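Local coordinates for Endonuclease/exonuclease/phosphatase (Beutenbergia cavernae DSM 12333, PDB 4RUW), which belongs to the DNase I-like endonuclease/exonuclease/phosphatase family, carries an additional Ig-like domain and binds a zinc ion, at residues 100-106 / 137-143; 266-270 / 364-368; 59-63 / 80-84; 127-133 / 145-151. All coordinates share one frame. Where two conformers were deposited one is given. Numbering follows the deposited sequence.

Contact 1: residues 100-106 / 137-143. With ZN (zinc ion), chain B.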
loop_
_atom_site.group_PDB
_atom_site.type_symbol
_atom_site.label_atom_id
_atom_site.label_comp_id
_atom_site.label_asym_id
_atom_site.label_seq_id
_atom_site.Cartn_x
_atom_site.Cartn_y
_atom_site.Cartn_z
ATOM N N ASP A 100 13.084 15.239 -17.272
ATOM C CA ASP A 100 13.985 14.956 -18.392
ATOM C C ASP A 100 14.514 16.226 -19.035
ATOM O O ASP A 100 13.767 17.185 -19.222
ATOM C CB ASP A 100 13.260 14.212 -19.517
ATOM C CG ASP A 100 12.709 12.866 -19.111
ATOM O OD1 ASP A 100 13.194 12.232 -18.136
ATOM O OD2 ASP A 100 11.767 12.422 -19.809
ATOM N N ALA A 101 15.787 16.202 -19.422
ATOM C CA ALA A 101 16.358 17.209 -20.308
ATOM C C ALA A 101 15.761 17.020 -21.713
ATOM O O ALA A 101 15.170 15.984 -21.997
ATOM C CB ALA A 101 17.880 17.051 -20.338
ATOM N N PRO A 102 15.909 18.020 -22.602
ATOM C CA PRO A 102 15.387 17.859 -23.965
ATOM C C PRO A 102 16.074 16.743 -24.745
ATOM O O PRO A 102 17.245 16.449 -24.497
ATOM C CB PRO A 102 15.692 19.211 -24.618
ATOM C CG PRO A 102 15.747 20.163 -23.495
ATOM C CD PRO A 102 16.359 19.398 -22.350
ATOM N N GLY A 103 15.348 16.136 -25.675
ATOM C CA GLY A 103 15.877 15.068 -26.502
ATOM C C GLY A 103 14.748 14.209 -27.030
ATOM O O GLY A 103 13.594 14.400 -26.642
ATOM N N PRO A 104 15.067 13.256 -27.911
ATOM C CA PRO A 104 14.030 12.406 -28.509
ATOM C C PRO A 104 13.231 11.647 -27.453
ATOM O O PRO A 104 13.783 10.842 -26.701
ATOM C CB PRO A 104 14.821 11.444 -29.408
ATOM C CG PRO A 104 16.249 11.573 -28.988
ATOM C CD PRO A 104 16.412 12.949 -28.430
ATOM N N GLY A 105 11.939 11.940 -27.382
ATOM C CA GLY A 105 11.055 11.264 -26.453
ATOM C C GLY A 105 11.011 11.857 -25.061
ATOM O O GLY A 105 10.345 11.313 -24.185
ATOM N N SER A 106 11.703 12.971 -24.852
ATOM C CA SER A 106 11.734 13.599 -23.528
ATOM C C SER A 106 10.339 13.949 -23.015
ATOM O O SER A 106 9.468 14.312 -23.802
ATOM C CB SER A 106 12.603 14.854 -23.559
ATOM O OG SER A 106 12.511 15.572 -22.342
ATOM N N HIS A 137 14.243 5.931 -23.888
ATOM C CA HIS A 137 13.079 6.636 -24.406
ATOM C C HIS A 137 13.075 6.388 -25.907
ATOM O O HIS A 137 14.057 6.689 -26.580
ATOM C CB HIS A 137 13.206 8.142 -24.168
ATOM C CG HIS A 137 12.927 8.578 -22.762
ATOM N ND1 HIS A 137 13.732 8.228 -21.693
ATOM C CD2 HIS A 137 11.950 9.366 -22.251
ATOM C CE1 HIS A 137 13.250 8.774 -20.590
ATOM N NE2 HIS A 137 12.164 9.467 -20.896
ATOM N N GLU A 138 12.008 5.828 -26.420
ATOM C CA GLU A 138 11.880 5.579 -27.862
ATOM C C GLU A 138 13.036 4.693 -28.369
ATOM O O GLU A 138 13.566 4.915 -29.417
ATOM C CB GLU A 138 11.766 6.903 -28.634
ATOM C CG GLU A 138 10.447 7.661 -28.461
ATOM C CD GLU A 138 10.393 9.019 -29.158
ATOM O OE1 GLU A 138 9.347 9.659 -29.133
ATOM O OE2 GLU A 138 11.396 9.479 -29.708
ATOM N N GLY A 139 13.385 3.673 -27.607
ATOM C CA GLY A 139 14.342 2.678 -28.058
ATOM C C GLY A 139 15.805 3.030 -27.868
ATOM O O GLY A 139 16.688 2.321 -28.358
ATOM N N ALA A 140 16.074 4.119 -27.159
ATOM C CA ALA A 140 17.450 4.519 -26.892
ATOM C C ALA A 140 17.559 5.271 -25.575
ATOM O O ALA A 140 16.645 5.999 -25.191
ATOM C CB ALA A 140 17.990 5.367 -28.032
ATOM N N VAL A 141 18.682 5.089 -24.887
ATOM C CA VAL A 141 18.955 5.821 -23.657
ATOM C C VAL A 141 18.899 7.316 -23.932
ATOM O O VAL A 141 19.527 7.804 -24.871
ATOM C CB VAL A 141 20.337 5.445 -23.076
ATOM C CG1 VAL A 141 20.762 6.422 -21.987
ATOM C CG2 VAL A 141 20.316 4.020 -22.545
ATOM N N LEU A 142 18.122 8.033 -23.127
ATOM C CA LEU A 142 18.009 9.476 -23.259
ATOM C C LEU A 142 18.864 10.138 -22.194
ATOM O O LEU A 142 18.538 10.081 -21.011
ATOM C CB LEU A 142 16.550 9.915 -23.120
ATOM C CG LEU A 142 16.287 11.420 -23.180
ATOM C CD1 LEU A 142 16.756 12.004 -24.511
ATOM C CD2 LEU A 142 14.808 11.727 -22.932
ATOM N N PRO A 143 19.983 10.748 -22.607
ATOM C CA PRO A 143 20.844 11.440 -21.642
ATOM C C PRO A 143 20.087 12.535 -20.903
ATOM O O PRO A 143 19.276 13.241 -21.503
ATOM C CB PRO A 143 21.941 12.039 -22.528
ATOM C CG PRO A 143 21.977 11.147 -23.727
ATOM C CD PRO A 143 20.551 10.765 -23.968
HETATM ZN ZN ZN B . 11.066 10.646 -19.713
HETATM O O HOH W 1 16.390 13.758 -20.954
HETATM O O HOH W 2 19.116 14.453 -23.983
HETATM O O HOH W 3 15.592 8.789 -26.802
#
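Residues 100-106 form an irregular loop with a type II turn from Gly103 to Ser106, closed by Ser106 N to Gly103 O (3.0 Å). Opposite it, 137-143 folds back through a type I' turn from His137 to Ala140, where His137 N bonds to Ala140 O at 2.7 Å. The backbones are closest where the CA atoms of Gly105 and His137 lie 5.5 Å apart. Gly103 and Gly105 suit their places: their backbone angles call for glycine, and a CB on Gly103 would collide with Leu142 CD1. No direct hydrogen bond joins the segments; a metal does. Zinc is held by Asp100 OD2 at 1.9 Å and His137 NE2 at 2.0 Å, and His98 and His107 complete a site of three histidines and one aspartate. A carboxylate and imidazole nitrogens are apt zinc ligands. Asp100 and His137 are each also hydrogen-bonded through the atom not bound to zinc, Asp100 OD1 accepting from Ser146 N and His137 ND1 bonding to Leu135 O, which probably helps orient them. Beside the metal, Leu142 fills the hollow of the loop, with CD1 4.0 Å from Pro104 CD and CD2 3.6 Å from Ser106 CA. Within that loop, Ser106 OG donates to Ala101 O at 2.7 Å. Water 1 bridges Ala101 O (2.7 Å) and Pro143 O (3.0 Å), and water 2 links Pro102 O to Pro143 O, 2.8 Å from each.

Contact 2: residues 266-270 / 364-368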
loop_
_atom_site.group_PDB
_atom_site.type_symbol
_atom_site.label_atom_id
_atom_site.label_comp_id
_atom_site.label_asym_id
_atom_site.label_seq_id
_atom_site.Cartn_x
_atom_site.Cartn_y
_atom_site.Cartn_z
ATOM N N THR A 266 -5.120 -0.552 3.662
ATOM C CA THR A 266 -6.322 0.218 3.949
ATOM C C THR A 266 -7.500 -0.170 3.053
ATOM O O THR A 266 -8.619 -0.293 3.538
ATOM C CB THR A 266 -6.079 1.742 3.930
ATOM O OG1 THR A 266 -5.669 2.164 2.627
ATOM C CG2 THR A 266 -5.017 2.130 4.978
ATOM N N TRP A 267 -7.238 -0.403 1.766
ATOM C CA TRP A 267 -8.302 -0.814 0.862
ATOM C C TRP A 267 -9.042 -2.031 1.405
ATOM O O TRP A 267 -10.274 -2.078 1.433
ATOM C CB TRP A 267 -7.730 -1.151 -0.516
ATOM C CG TRP A 267 -8.813 -1.566 -1.479
ATOM C CD1 TRP A 267 -9.311 -2.831 -1.676
ATOM C CD2 TRP A 267 -9.555 -0.700 -2.351
ATOM N NE1 TRP A 267 -10.310 -2.797 -2.627
ATOM C CE2 TRP A 267 -10.478 -1.507 -3.051
ATOM C CE3 TRP A 267 -9.514 0.673 -2.612
ATOM C CZ2 TRP A 267 -11.365 -0.973 -3.984
ATOM C CZ3 TRP A 267 -10.385 1.191 -3.551
ATOM C CH2 TRP A 267 -11.294 0.374 -4.226
ATOM N N ARG A 268 -8.274 -3.023 1.840
ATOM C CA ARG A 268 -8.814 -4.300 2.251
ATOM C C ARG A 268 -9.602 -4.223 3.563
ATOM O O ARG A 268 -10.373 -5.126 3.872
ATOM C CB ARG A 268 -7.633 -5.255 2.363
ATOM C CG ARG A 268 -7.938 -6.696 2.539
ATOM C CD ARG A 268 -6.620 -7.454 2.540
ATOM N NE ARG A 268 -6.867 -8.873 2.442
ATOM C CZ ARG A 268 -5.950 -9.764 2.097
ATOM N NH1 ARG A 268 -4.696 -9.383 1.841
ATOM N NH2 ARG A 268 -6.294 -11.041 2.038
ATOM N N GLN A 269 -9.427 -3.150 4.331
ATOM C CA GLN A 269 -10.210 -2.965 5.551
ATOM C C GLN A 269 -11.654 -2.594 5.228
ATOM O O GLN A 269 -12.566 -2.971 5.964
ATOM C CB GLN A 269 -9.619 -1.868 6.443
ATOM C CG GLN A 269 -8.146 -1.998 6.772
ATOM C CD GLN A 269 -7.783 -3.349 7.346
ATOM O OE1 GLN A 269 -8.252 -3.731 8.414
ATOM N NE2 GLN A 269 -6.927 -4.077 6.637
ATOM N N VAL A 270 -11.858 -1.841 4.145
ATOM C CA VAL A 270 -13.165 -1.250 3.873
ATOM C C VAL A 270 -13.833 -1.744 2.596
ATOM O O VAL A 270 -15.031 -1.543 2.423
ATOM C CB VAL A 270 -13.121 0.302 3.833
ATOM C CG1 VAL A 270 -12.926 0.878 5.227
ATOM C CG2 VAL A 270 -12.070 0.806 2.849
ATOM N N SER A 364 -8.550 -6.635 13.452
ATOM C CA SER A 364 -8.652 -6.808 12.010
ATOM C C SER A 364 -8.107 -8.190 11.655
ATOM O O SER A 364 -6.950 -8.501 11.954
ATOM C CB SER A 364 -7.850 -5.726 11.284
ATOM O OG SER A 364 -7.799 -5.982 9.886
ATOM N N VAL A 365 -8.943 -9.020 11.041
ATOM C CA VAL A 365 -8.601 -10.406 10.787
ATOM C C VAL A 365 -8.684 -10.652 9.295
ATOM O O VAL A 365 -9.693 -10.341 8.647
ATOM C CB VAL A 365 -9.530 -11.365 11.543
ATOM C CG1 VAL A 365 -9.119 -12.808 11.306
ATOM C CG2 VAL A 365 -9.498 -11.050 13.013
ATOM N N CYS A 366 -7.629 -11.247 8.762
ATOM C CA CYS A 366 -7.512 -11.407 7.330
ATOM C C CYS A 366 -7.105 -12.816 6.940
ATOM O O CYS A 366 -6.067 -13.313 7.382
ATOM C CB CYS A 366 -6.484 -10.417 6.800
ATOM S SG CYS A 366 -6.015 -10.734 5.116
ATOM N N LYS A 367 -7.936 -13.456 6.122
ATOM C CA LYS A 367 -7.569 -14.706 5.473
ATOM C C LYS A 367 -6.874 -14.337 4.165
ATOM O O LYS A 367 -7.494 -13.777 3.257
ATOM C CB LYS A 367 -8.798 -15.568 5.185
ATOM C CG LYS A 367 -8.466 -16.804 4.354
ATOM C CD LYS A 367 -9.700 -17.628 4.026
ATOM C CE LYS A 367 -9.370 -18.741 3.049
ATOM N NZ LYS A 367 -10.578 -19.529 2.666
ATOM N N ASN A 368 -5.582 -14.630 4.075
ATOM C CA ASN A 368 -4.818 -14.256 2.895
ATOM C C ASN A 368 -4.493 -15.485 2.071
ATOM O O ASN A 368 -3.340 -15.894 1.950
ATOM C CB ASN A 368 -3.553 -13.493 3.279
ATOM C CG ASN A 368 -3.023 -12.660 2.139
ATOM O OD1 ASN A 368 -3.798 -12.068 1.384
ATOM N ND2 ASN A 368 -1.707 -12.630 1.985
HETATM O O HOH W 4 -5.193 -6.203 8.746
#
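The short helix 266-270 is weakly bonded, and its axis runs nearly at right angles (96°) to strand 364-367, 10.2 Å away, a gap bridged here by the long side chains of Arg268 and Gln269. Thr266 and Trp267 pack on strands 304-311 and 324-330. Arg268 is extended: NH1 and NH2 both donate to Asn368 OD1, at 2.9 and 2.8 Å, so one amide oxygen takes two guanidinium bonds. Asn368 ND2 is held by Thr240 O, which fixes the amide's orientation. Cys366 SG, disulfide-bonded to Cys404, lies over one face of the guanidinium, 3.1 Å from Arg268 NH2. Next, Gln269 folds round so that its OE1 accepts from Ser364 OG at 2.7 Å; water 4 donates to the same OG (2.9 Å) and is weakly held by Gln269 NE2 (3.5 Å). Polar chemistry thus joins the main domain to the Ig-like domain. Val270 rests on the same two strands as Thr266 and Trp267, while Arg268 and Cys366 touch Trp350 of strand 349-356, next to strand 360-367 in its sheet.

Contact 3: residues 59-63 / 80-84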
loop_
_atom_site.group_PDB
_atom_site.type_symbol
_atom_site.label_atom_id
_atom_site.label_comp_id
_atom_site.label_asym_id
_atom_site.label_seq_id
_atom_site.Cartn_x
_atom_site.Cartn_y
_atom_site.Cartn_z
HETATM N N MSE A 59 -4.080 9.758 -1.609
HETATM C CA MSE A 59 -4.186 9.162 -2.925
HETATM C C MSE A 59 -2.826 8.661 -3.376
HETATM O O MSE A 59 -1.802 9.277 -3.075
HETATM C CB MSE A 59 -4.705 10.216 -3.894
HETATM C CG MSE A 59 -4.820 9.765 -5.352
HETATM SE SE MSE A 59 -5.617 11.100 -6.505
HETATM C CE MSE A 59 -5.852 9.974 -8.082
ATOM N N THR A 60 -2.812 7.534 -4.082
ATOM C CA THR A 60 -1.603 7.096 -4.767
ATOM C C THR A 60 -1.920 6.782 -6.224
ATOM O O THR A 60 -2.995 6.257 -6.529
ATOM C CB THR A 60 -0.921 5.880 -4.066
ATOM O OG1 THR A 60 0.366 5.641 -4.650
ATOM C CG2 THR A 60 -1.759 4.621 -4.176
ATOM N N TRP A 61 -0.990 7.093 -7.119
ATOM C CA TRP A 61 -1.239 6.884 -8.534
ATOM C C TRP A 61 0.048 6.736 -9.316
ATOM O O TRP A 61 0.907 7.617 -9.287
ATOM C CB TRP A 61 -2.016 8.075 -9.103
ATOM C CG TRP A 61 -2.732 7.839 -10.398
ATOM C CD1 TRP A 61 -2.903 6.650 -11.063
ATOM C CD2 TRP A 61 -3.394 8.837 -11.190
ATOM N NE1 TRP A 61 -3.631 6.858 -12.219
ATOM C CE2 TRP A 61 -3.946 8.191 -12.313
ATOM C CE3 TRP A 61 -3.576 10.218 -11.055
ATOM C CZ2 TRP A 61 -4.670 8.876 -13.288
ATOM C CZ3 TRP A 61 -4.287 10.894 -12.020
ATOM C CH2 TRP A 61 -4.824 10.223 -13.126
ATOM N N ASN A 62 0.160 5.638 -10.055
ATOM C CA ASN A 62 1.209 5.488 -11.048
ATOM C C ASN A 62 0.680 6.142 -12.317
ATOM O O ASN A 62 -0.275 5.648 -12.919
ATOM C CB ASN A 62 1.505 4.006 -11.260
ATOM C CG ASN A 62 2.575 3.760 -12.310
ATOM O OD1 ASN A 62 2.720 4.523 -13.264
ATOM N ND2 ASN A 62 3.330 2.676 -12.139
ATOM N N ILE A 63 1.272 7.274 -12.691
ATOM C CA ILE A 63 0.717 8.093 -13.761
ATOM C C ILE A 63 1.279 7.790 -15.146
ATOM O O ILE A 63 0.902 8.458 -16.112
ATOM C CB ILE A 63 0.863 9.611 -13.475
ATOM C CG1 ILE A 63 2.335 10.063 -13.522
ATOM C CG2 ILE A 63 0.191 9.966 -12.158
ATOM C CD1 ILE A 63 2.506 11.575 -13.636
ATOM N N ILE A 80 -3.895 14.270 -15.954
ATOM C CA ILE A 80 -3.517 13.773 -14.639
ATOM C C ILE A 80 -3.944 14.770 -13.554
ATOM O O ILE A 80 -4.560 14.402 -12.549
ATOM C CB ILE A 80 -1.986 13.530 -14.573
ATOM C CG1 ILE A 80 -1.547 12.459 -15.589
ATOM C CG2 ILE A 80 -1.537 13.186 -13.150
ATOM C CD1 ILE A 80 -2.242 11.125 -15.452
ATOM N N ALA A 81 -3.613 16.039 -13.755
ATOM C CA ALA A 81 -3.932 17.061 -12.773
ATOM C C ALA A 81 -5.432 17.190 -12.540
ATOM O O ALA A 81 -5.869 17.419 -11.422
ATOM C CB ALA A 81 -3.339 18.389 -13.188
ATOM N N ALA A 82 -6.222 17.057 -13.601
ATOM C CA ALA A 82 -7.672 17.199 -13.470
ATOM C C ALA A 82 -8.255 16.098 -12.582
ATOM O O ALA A 82 -9.184 16.338 -11.815
ATOM C CB ALA A 82 -8.347 17.212 -14.836
ATOM N N VAL A 83 -7.703 14.892 -12.673
ATOM C CA VAL A 83 -8.150 13.800 -11.814
ATOM C C VAL A 83 -7.782 14.082 -10.354
ATOM O O VAL A 83 -8.618 13.945 -9.456
ATOM C CB VAL A 83 -7.571 12.447 -12.260
ATOM C CG1 VAL A 83 -7.808 11.381 -11.195
ATOM C CG2 VAL A 83 -8.179 12.023 -13.593
ATOM N N ILE A 84 -6.535 14.482 -10.114
ATOM C CA ILE A 84 -6.118 14.842 -8.764
ATOM C C ILE A 84 -7.004 15.954 -8.190
ATOM O O ILE A 84 -7.465 15.862 -7.060
ATOM C CB ILE A 84 -4.627 15.229 -8.715
ATOM C CG1 ILE A 84 -3.756 14.040 -9.143
ATOM C CG2 ILE A 84 -4.251 15.736 -7.329
ATOM C CD1 ILE A 84 -2.300 14.388 -9.409
#
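A beta-alpha-beta unit, formed by strand 55-62, helix 77-87 and strand 91-98, provides this contact: its helix packs lengthwise against the strand it follows. The axes of 59-62 and 80-84 are 11.4 Å apart and run nearly antiparallel, at 162°, as expected when a helix carries the chain back so that the next strand can lie parallel to the first. No hydrogen bond crosses the interface, and its cohesion is apolar. Among the aliphatic contacts, Ile63 CG2 meets Ile80 CG2 at 3.8 Å, and Met59, modelled as selenomethionine, extends its CE to 3.9 Å from Val83 CG1. Branched side chains on the helix and a long, flexible one on the strand fill this gap without polar groups to satisfy. The aromatic contacts centre on Trp61, whose broad indole reaches across to three helix residues: CH2 lies 3.6 Å from both Ile80 CD1 and Val83 CB, and CE3 is 4.3 Å from Ile84 CG1. The one polar group of the indole, NE1, is bonded to His321 O. Helix 110-118 packs on Ile80 and Ile84. At the ring edge, Trp61 CZ3 comes within 3.6 Å of Ile80 O, the same carbonyl that accepts the helical bond from Ile84 N at 3.1 Å.

Contact 4: residues 127-133 / 145-151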
loop_
_atom_site.group_PDB
_atom_site.type_symbol
_atom_site.label_atom_id
_atom_site.label_comp_id
_atom_site.label_asym_id
_atom_site.label_seq_id
_atom_site.Cartn_x
_atom_site.Cartn_y
_atom_site.Cartn_z
ATOM N N TRP A 127 7.567 17.330 -3.566
ATOM C CA TRP A 127 8.917 16.798 -3.485
ATOM C C TRP A 127 9.103 15.686 -4.506
ATOM O O TRP A 127 8.267 14.795 -4.619
ATOM C CB TRP A 127 9.224 16.258 -2.085
ATOM C CG TRP A 127 10.693 16.201 -1.848
ATOM C CD1 TRP A 127 11.559 15.242 -2.287
ATOM C CD2 TRP A 127 11.487 17.178 -1.168
ATOM N NE1 TRP A 127 12.839 15.554 -1.907
ATOM C CE2 TRP A 127 12.823 16.738 -1.215
ATOM C CE3 TRP A 127 11.193 18.378 -0.513
ATOM C CZ2 TRP A 127 13.868 17.455 -0.630
ATOM C CZ3 TRP A 127 12.230 19.091 0.063
ATOM C CH2 TRP A 127 13.551 18.627 0.003
ATOM N N PHE A 128 10.211 15.742 -5.236
ATOM C CA PHE A 128 10.571 14.730 -6.222
ATOM C C PHE A 128 11.708 13.881 -5.654
ATOM O O PHE A 128 12.766 14.410 -5.281
ATOM C CB PHE A 128 11.025 15.436 -7.503
ATOM C CG PHE A 128 11.563 14.525 -8.584
ATOM C CD1 PHE A 128 10.713 13.955 -9.517
ATOM C CD2 PHE A 128 12.928 14.291 -8.709
ATOM C CE1 PHE A 128 11.206 13.162 -10.545
ATOM C CE2 PHE A 128 13.426 13.490 -9.734
ATOM C CZ PHE A 128 12.565 12.928 -10.649
ATOM N N GLY A 129 11.491 12.572 -5.577
ATOM C CA GLY A 129 12.496 11.655 -5.071
ATOM C C GLY A 129 13.032 10.805 -6.203
ATOM O O GLY A 129 12.354 9.894 -6.674
ATOM N N LEU A 130 14.244 11.112 -6.645
ATOM C CA LEU A 130 14.863 10.431 -7.767
ATOM C C LEU A 130 14.946 8.919 -7.569
ATOM O O LEU A 130 15.358 8.454 -6.505
ATOM C CB LEU A 130 16.271 10.991 -7.942
ATOM C CG LEU A 130 17.137 10.381 -9.034
ATOM C CD1 LEU A 130 16.573 10.703 -10.394
ATOM C CD2 LEU A 130 18.568 10.889 -8.896
ATOM N N THR A 131 14.584 8.160 -8.604
ATOM C CA THR A 131 14.744 6.707 -8.583
ATOM C C THR A 131 15.754 6.186 -9.608
ATOM O O THR A 131 16.366 5.141 -9.394
ATOM C CB THR A 131 13.409 5.944 -8.822
ATOM O OG1 THR A 131 13.056 6.002 -10.206
ATOM C CG2 THR A 131 12.281 6.514 -7.984
ATOM N N GLU A 132 15.912 6.888 -10.728
ATOM C CA GLU A 132 16.694 6.356 -11.837
ATOM C C GLU A 132 17.052 7.474 -12.797
ATOM O O GLU A 132 16.251 8.379 -13.008
ATOM C CB GLU A 132 15.882 5.290 -12.585
ATOM C CG GLU A 132 16.687 4.571 -13.663
ATOM C CD GLU A 132 15.942 3.438 -14.337
ATOM O OE1 GLU A 132 14.858 3.044 -13.849
ATOM O OE2 GLU A 132 16.461 2.930 -15.354
ATOM N N VAL A 133 18.242 7.408 -13.391
ATOM C CA VAL A 133 18.618 8.346 -14.448
ATOM C C VAL A 133 18.908 7.618 -15.748
ATOM O O VAL A 133 19.122 6.406 -15.755
ATOM C CB VAL A 133 19.844 9.200 -14.064
ATOM C CG1 VAL A 133 19.540 10.017 -12.821
ATOM C CG2 VAL A 133 21.071 8.323 -13.858
ATOM N N SER A 145 17.795 12.183 -18.658
ATOM C CA SER A 145 16.450 11.811 -18.236
ATOM C C SER A 145 16.463 11.278 -16.805
ATOM O O SER A 145 17.497 10.851 -16.294
ATOM C CB SER A 145 15.850 10.777 -19.190
ATOM O OG SER A 145 16.625 9.589 -19.233
ATOM N N SER A 146 15.313 11.307 -16.154
ATOM C CA SER A 146 15.209 10.746 -14.816
ATOM C C SER A 146 13.776 10.409 -14.479
ATOM O O SER A 146 12.845 11.008 -15.013
ATOM C CB SER A 146 15.764 11.707 -13.763
ATOM O OG SER A 146 14.906 12.812 -13.551
ATOM N N ASN A 147 13.621 9.425 -13.603
ATOM C CA ASN A 147 12.331 9.076 -13.041
ATOM C C ASN A 147 12.344 9.333 -11.546
ATOM O O ASN A 147 13.380 9.180 -10.889
ATOM C CB ASN A 147 12.004 7.605 -13.290
ATOM C CG ASN A 147 10.637 7.233 -12.762
ATOM O OD1 ASN A 147 9.632 7.606 -13.339
ATOM N ND2 ASN A 147 10.596 6.553 -11.623
ATOM N N GLY A 148 11.194 9.719 -11.007
ATOM C CA GLY A 148 11.045 9.864 -9.576
ATOM C C GLY A 148 9.680 9.442 -9.065
ATOM O O GLY A 148 8.716 9.294 -9.836
ATOM N N ASN A 149 9.613 9.235 -7.753
ATOM C CA ASN A 149 8.359 9.240 -7.019
ATOM C C ASN A 149 8.135 10.648 -6.495
ATOM O O ASN A 149 9.095 11.332 -6.157
ATOM C CB ASN A 149 8.428 8.237 -5.878
ATOM C CG ASN A 149 8.666 6.839 -6.374
ATOM O OD1 ASN A 149 7.952 6.362 -7.261
ATOM N ND2 ASN A 149 9.681 6.176 -5.833
ATOM N N VAL A 150 6.882 11.091 -6.464
ATOM C CA VAL A 150 6.567 12.451 -6.049
ATOM C C VAL A 150 5.543 12.443 -4.928
ATOM O O VAL A 150 4.628 11.620 -4.933
ATOM C CB VAL A 150 6.041 13.275 -7.256
ATOM C CG1 VAL A 150 5.375 14.580 -6.812
ATOM C CG2 VAL A 150 7.167 13.538 -8.255
ATOM N N VAL A 151 5.728 13.329 -3.954
ATOM C CA VAL A 151 4.683 13.638 -2.990
ATOM C C VAL A 151 4.225 15.065 -3.245
ATOM O O VAL A 151 5.052 15.973 -3.310
ATOM C CB VAL A 151 5.170 13.496 -1.534
ATOM C CG1 VAL A 151 4.091 13.993 -0.554
ATOM C CG2 VAL A 151 5.535 12.047 -1.238
HETATM O O HOH W 5 11.601 8.045 -4.531
#
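Asn147, Phe128 and Trp127 have the most surface covered in this antiparallel strand pair. Asn147 marks an irregularity: its O accepts from Thr131 N at 2.8 Å and weakly from Glu132 N at 3.4 Å, so two residues of one strand face one of the other, a classic beta bulge. Asn147 N returns a bond to Glu132 O (2.9 Å), and its ND2 donates to Thr131 OG1 (2.9 Å), a clasp that suits an amide paired with a hydroxyl. Phe128 lies on the same side as Val150 and Ser146. Its ring extends along the neighbouring strand, with CD1 3.8 Å from Val150 CG2 and CE1 3.4 Å from Gly148 CA; a CB at Gly148 would collide with this ring, so glycine fits there. Arg99 makes a cation-pi contact with Phe128. Trp127 is held mainly by its backbone, in a hydrogen-bonded pair with Val151: Trp127 N to Val151 O is 2.9 Å and Val151 N to Trp127 O 3.0 Å. The pair Gly129 and Asn149 repeats the pattern, and water 5 joins Gly129 O (2.9 Å) to Asn149 ND2 (3.0 Å). Trp127 and Val151 also touch strand 179-188 of the second sheet. Strand 125-133 is an edge of its own sheet and 146-153 the next strand in, in the two-sheet sandwich of the DNase I-like fold.

In the fold
Contacts 2, 3 and 4 are buried, whereas contact 1 is partly exposed, its centre about 31 Å from the centre of the chain. Contacts 3 and 4 reach the same mixed sheet, the first through a helix on its face and the second through one of its edge strands, 125-133, and the strand beside it, so one is hydrophobic and the other largely backbone hydrogen bonding. Contact 4 runs on into contact 1: Asp100 OD1 lies 3.0 Å from Ser146 N, so the sheet's end helps hold a zinc ligand. Between the segments of contact 1, metal coordination and bridging waters replace direct hydrogen bonds. Contact 2, its centre about 42 Å from contact 1's, joins different domains through polar side chains.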